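Long-range contact in DNA-entry nuclease (Competence-specific nuclease) (Streptococcus agalactiae ILRI112, PDB 4QGO), which probably cleaves DNA without sequence specificity, as a virulence-associated nuclease of the beta-beta-alpha (His-Me finger) superfamily: residues D71-Y77 with R161-N167. The protein carries 1 engineered substitution. Coordinates in Å, arbitrary orientation, origin at the centre of the assembly. Where two conformers were deposited one is given. Residue numbers count along the deposited sequence, not the author numbering.
Sequences DRTIRQY and RKAVDQN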
ATOM      1  N   ASP A  71      15.191  -8.231   4.582  1.00  7.88           N
ATOM      2  CA  ASP A  71      16.569  -8.386   4.142  1.00  8.19           C
ATOM      3  C   ASP A  71      16.635  -9.553   3.159  1.00  7.59           C
ATOM      4  O   ASP A  71      15.603 -10.149   2.812  1.00  8.15           O
ATOM      5  CB  ASP A  71      17.550  -8.541   5.327  1.00  8.02           C
ATOM      6  CG  ASP A  71      17.313  -9.801   6.151  1.00 11.45           C
ATOM      7  OD1 ASP A  71      16.878 -10.836   5.601  1.00 10.08           O
ATOM      8  OD2 ASP A  71      17.583  -9.763   7.369  1.00 12.35           O
ATOM      9  N   ARG A  72      17.837  -9.881   2.707  1.00  7.71           N
ATOM     10  CA  ARG A  72      17.977 -10.895   1.670  1.00 10.31           C
ATOM     11  C   ARG A  72      17.570 -12.294   2.096  1.00  9.97           C
ATOM     12  O   ARG A  72      17.384 -13.159   1.239  1.00 10.94           O
ATOM     13  CB  ARG A  72      19.396 -10.899   1.103  1.00 14.84           C
ATOM     14  CG  ARG A  72      19.630  -9.763   0.129  1.00 23.97           C
ATOM     15  CD  ARG A  72      20.924  -9.931  -0.624  1.00 28.07           C
ATOM     16  NE  ARG A  72      20.710 -10.445  -1.970  1.00 41.26           N
ATOM     17  CZ  ARG A  72      21.483 -10.150  -3.010  1.00 56.14           C
ATOM     18  NH1 ARG A  72      22.522  -9.336  -2.858  1.00 37.50           N
ATOM     19  NH2 ARG A  72      21.214 -10.663  -4.201  1.00 28.08           N
ATOM     20  N   THR A  73      17.433 -12.532   3.400  1.00  8.34           N
ATOM     21  CA  THR A  73      17.024 -13.859   3.864  1.00  7.49           C
ATOM     22  C   THR A  73      15.557 -14.189   3.590  1.00 10.09           C
ATOM     23  O   THR A  73      15.180 -15.361   3.602  1.00 11.69           O
ATOM     24  CB  THR A  73      17.319 -14.106   5.369  1.00  9.91           C
ATOM     25  OG1 THR A  73      16.427 -13.324   6.181  1.00 11.25           O
ATOM     26  CG2 THR A  73      18.774 -13.772   5.710  1.00 14.63           C
ATOM     27  N   ILE A  74      14.721 -13.177   3.357  1.00  7.71           N
ATOM     28  CA  ILE A  74      13.313 -13.437   3.056  1.00  7.61           C
ATOM     29  C   ILE A  74      12.868 -12.903   1.694  1.00  7.86           C
ATOM     30  O   ILE A  74      11.729 -13.106   1.282  1.00  8.12           O
ATOM     31  CB  ILE A  74      12.357 -12.952   4.175  1.00  5.92           C
ATOM     32  CG1 ILE A  74      12.408 -11.430   4.342  1.00  9.51           C
ATOM     33  CG2 ILE A  74      12.690 -13.650   5.486  1.00  8.52           C
ATOM     34  CD1 ILE A  74      11.320 -10.904   5.276  1.00  9.32           C
ATOM     35  N   ARG A  75      13.789 -12.241   0.997  1.00  6.45           N
ATOM     36  CA  ARG A  75      13.589 -11.794  -0.366  1.00  6.95           C
ATOM     37  C   ARG A  75      13.285 -12.978  -1.277  1.00  8.91           C
ATOM     38  O   ARG A  75      13.928 -14.030  -1.182  1.00  9.92           O
ATOM     39  CB  ARG A  75      14.860 -11.075  -0.829  1.00  8.33           C
ATOM     40  CG  ARG A  75      14.836 -10.560  -2.253  1.00  9.11           C
ATOM     41  CD  ARG A  75      14.095  -9.236  -2.420  1.00  9.12           C
ATOM     42  NE  ARG A  75      14.426  -8.686  -3.734  1.00 10.18           N
ATOM     43  CZ  ARG A  75      13.807  -8.999  -4.868  1.00  9.08           C
ATOM     44  NH1 ARG A  75      12.766  -9.826  -4.874  1.00  9.03           N
ATOM     45  NH2 ARG A  75      14.234  -8.467  -6.010  1.00 11.58           N
ATOM     46  N   GLN A  76      12.297 -12.810  -2.148  1.00  7.46           N
ATOM     47  CA  GLN A  76      11.884 -13.869  -3.059  1.00  9.04           C
ATOM     48  C   GLN A  76      12.062 -13.432  -4.508  1.00  8.15           C
ATOM     49  O   GLN A  76      11.305 -12.598  -5.017  1.00  8.71           O
ATOM     50  CB  GLN A  76      10.432 -14.259  -2.770  1.00 10.00           C
ATOM     51  CG  GLN A  76       9.815 -15.258  -3.744  1.00  9.11           C
ATOM     52  CD  GLN A  76      10.495 -16.616  -3.746  1.00 15.90           C
ATOM     53  OE1 GLN A  76      11.619 -16.764  -4.223  1.00 14.80           O
ATOM     54  NE2 GLN A  76       9.800 -17.621  -3.226  1.00 31.75           N
ATOM     55  N   TYR A  77      13.069 -14.005  -5.169  1.00 10.01           N
ATOM     56  CA  TYR A  77      13.383 -13.670  -6.557  1.00 10.01           C
ATOM     57  C   TYR A  77      12.607 -14.552  -7.520  1.00  9.33           C
ATOM     58  O   TYR A  77      12.431 -14.195  -8.686  1.00 11.83           O
ATOM     59  CB  TYR A  77      14.890 -13.823  -6.813  1.00  8.15           C
ATOM     60  CG  TYR A  77      15.743 -12.859  -6.025  1.00  9.28           C
ATOM     61  CD1 TYR A  77      15.771 -11.510  -6.353  1.00 10.31           C
ATOM     62  CD2 TYR A  77      16.521 -13.300  -4.966  1.00 11.80           C
ATOM     63  CE1 TYR A  77      16.560 -10.614  -5.634  1.00 10.83           C
ATOM     64  CE2 TYR A  77      17.306 -12.422  -4.243  1.00 11.20           C
ATOM     65  CZ  TYR A  77      17.321 -11.081  -4.585  1.00 10.85           C
ATOM     66  OH  TYR A  77      18.101 -10.206  -3.855  1.00 12.02           O
ATOM     67  N   ARG A 161      12.749  -2.904  -2.809  1.00  7.02           N
ATOM     68  CA  ARG A 161      13.354  -4.072  -3.440  1.00  5.81           C
ATOM     69  C   ARG A 161      14.793  -3.786  -3.840  1.00  6.93           C
ATOM     70  O   ARG A 161      15.690  -4.597  -3.582  1.00  8.42           O
ATOM     71  CB  ARG A 161      12.528  -4.438  -4.668  1.00  8.86           C
ATOM     72  CG  ARG A 161      12.912  -5.723  -5.326  1.00 14.50           C
ATOM     73  CD  ARG A 161      11.947  -6.070  -6.448  1.00 17.52           C
ATOM     74  NE  ARG A 161      12.033  -5.106  -7.543  1.00 17.07           N
ATOM     75  CZ  ARG A 161      11.055  -4.281  -7.891  1.00 18.58           C
ATOM     76  NH1 ARG A 161       9.901  -4.301  -7.225  1.00 17.35           N
ATOM     77  NH2 ARG A 161      11.234  -3.441  -8.906  1.00 17.61           N
ATOM     78  N   LYS A 162      15.023  -2.634  -4.458  1.00  7.65           N
ATOM     79  CA  LYS A 162      16.372  -2.286  -4.891  1.00 10.40           C
ATOM     80  C   LYS A 162      17.315  -2.123  -3.702  1.00 10.61           C
ATOM     81  O   LYS A 162      18.482  -2.519  -3.773  1.00 11.62           O
ATOM     82  CB  LYS A 162      16.351  -1.044  -5.784  1.00 10.40           C
ATOM     83  CG  LYS A 162      15.769  -1.347  -7.159  1.00 10.99           C
ATOM     84  CD  LYS A 162      15.540  -0.097  -7.986  1.00 17.17           C
ATOM     85  CE  LYS A 162      14.899  -0.459  -9.324  1.00 19.07           C
ATOM     86  NZ  LYS A 162      14.783   0.726 -10.219  1.00 24.87           N
ATOM     87  N   ALA A 163      16.807  -1.567  -2.604  1.00  6.62           N
ATOM     88  CA  ALA A 163      17.592  -1.423  -1.382  1.00  8.25           C
ATOM     89  C   ALA A 163      17.982  -2.782  -0.807  1.00  7.90           C
ATOM     90  O   ALA A 163      19.149  -3.022  -0.460  1.00  8.56           O
ATOM     91  CB  ALA A 163      16.811  -0.603  -0.357  1.00  9.74           C
ATOM     92  N   VAL A 164      17.006  -3.676  -0.688  1.00  9.36           N
ATOM     93  CA  VAL A 164      17.285  -5.016  -0.184  1.00  8.26           C
ATOM     94  C   VAL A 164      18.301  -5.710  -1.092  1.00  9.11           C
ATOM     95  O   VAL A 164      19.181  -6.435  -0.608  1.00  9.63           O
ATOM     96  CB  VAL A 164      15.991  -5.862  -0.071  1.00  8.16           C
ATOM     97  CG1 VAL A 164      16.316  -7.338   0.138  1.00 11.71           C
ATOM     98  CG2 VAL A 164      15.116  -5.338   1.064  1.00  7.90           C
ATOM     99  N   ASP A 165      18.212  -5.448  -2.394  1.00  8.03           N
ATOM    100  CA  ASP A 165      19.096  -6.102  -3.357  1.00 10.11           C
ATOM    101  C   ASP A 165      20.523  -5.553  -3.278  1.00 13.00           C
ATOM    102  O   ASP A 165      21.461  -6.154  -3.818  1.00 15.78           O
ATOM    103  CB  ASP A 165      18.504  -6.006  -4.765  1.00  8.82           C
ATOM    104  CG  ASP A 165      17.297  -6.919  -4.943  1.00 10.20           C
ATOM    105  OD1 ASP A 165      17.075  -7.765  -4.053  1.00 11.08           O
ATOM    106  OD2 ASP A 165      16.579  -6.807  -5.962  1.00 12.54           O
ATOM    107  N   GLN A 166      20.665  -4.407  -2.621  0.54 10.16           N
ATOM    108  CA  GLN A 166      21.969  -3.814  -2.335  0.54  8.49           C
ATOM    109  C   GLN A 166      22.422  -4.184  -0.927  0.54 10.83           C
ATOM    110  O   GLN A 166      23.289  -3.523  -0.356  0.54 14.17           O
ATOM    111  CB  GLN A 166      21.913  -2.292  -2.471  0.54 12.30           C
ATOM    112  CG  GLN A 166      21.705  -1.784  -3.885  0.54 14.22           C
ATOM    113  CD  GLN A 166      21.496  -0.286  -3.931  0.54 23.68           C
ATOM    114  OE1 GLN A 166      21.048   0.319  -2.956  0.54 31.39           O
ATOM    115  NE2 GLN A 166      21.819   0.323  -5.066  0.54 40.13           N
ATOM    116  N   ASN A 167      21.814  -5.231  -0.373  0.54  9.90           N
ATOM    117  CA  ASN A 167      22.164  -5.761   0.948  0.54 10.17           C
ATOM    118  C   ASN A 167      21.797  -4.853   2.121  0.54  8.65           C
ATOM    119  O   ASN A 167      22.428  -4.897   3.174  0.54 15.42           O
ATOM    120  CB  ASN A 167      23.649  -6.142   1.009  0.54 13.51           C
ATOM    121  CG  ASN A 167      24.026  -7.154  -0.046  0.54 16.75           C
ATOM    122  OD1 ASN A 167      23.341  -8.154  -0.226  0.54 16.69           O
ATOM    123  ND2 ASN A 167      25.116  -6.894  -0.758  0.54 25.78           N
TER
HETATM  124  O   HOH W   1      19.443  -7.243   2.616  1.00 19.67           O
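A Schellman motif closes helix 153-165, with N167, at positive phi, as its C-prime residue; against this end lies the loop that leaves sheet strand 66-70 of the beta-beta-alpha nuclease. The loop starts with an Asx turn: D71 OD1 accepts from T73 N at 2.8 Å and also takes the T73 hydroxyl, while the other carboxylate oxygen of D71 forms a salt bridge with R169.

R75 meets D165 side-on with two hydrogen bonds, NE to OD1 at 2.8 Å and NH2 to OD2 at 2.9 Å, a bidentate salt bridge. The remaining nitrogen, R75 NH1, donates to the carbonyl of A117 on helix 116-119, so one guanidinium joins the helix end, the loop and a second helix. R161 lays its CG over a face of that guanidinium, 3.1 Å from R75 NH2, and turns its own charged end to S158.

V164, buried and pointing at the loop, supplies the apolar contact: its CG1 lies 3.8 Å from D71 C, 3.9 Å from R75 CD and 4.1 Å from R72 CG.

At the exposed margin, R72 NH1 donates almost linearly to N167 OD1 at 3.0 Å. D165 OD1 does double duty, receiving the Y77 hydroxyl as well, with Y77 OH 2.7 Å away.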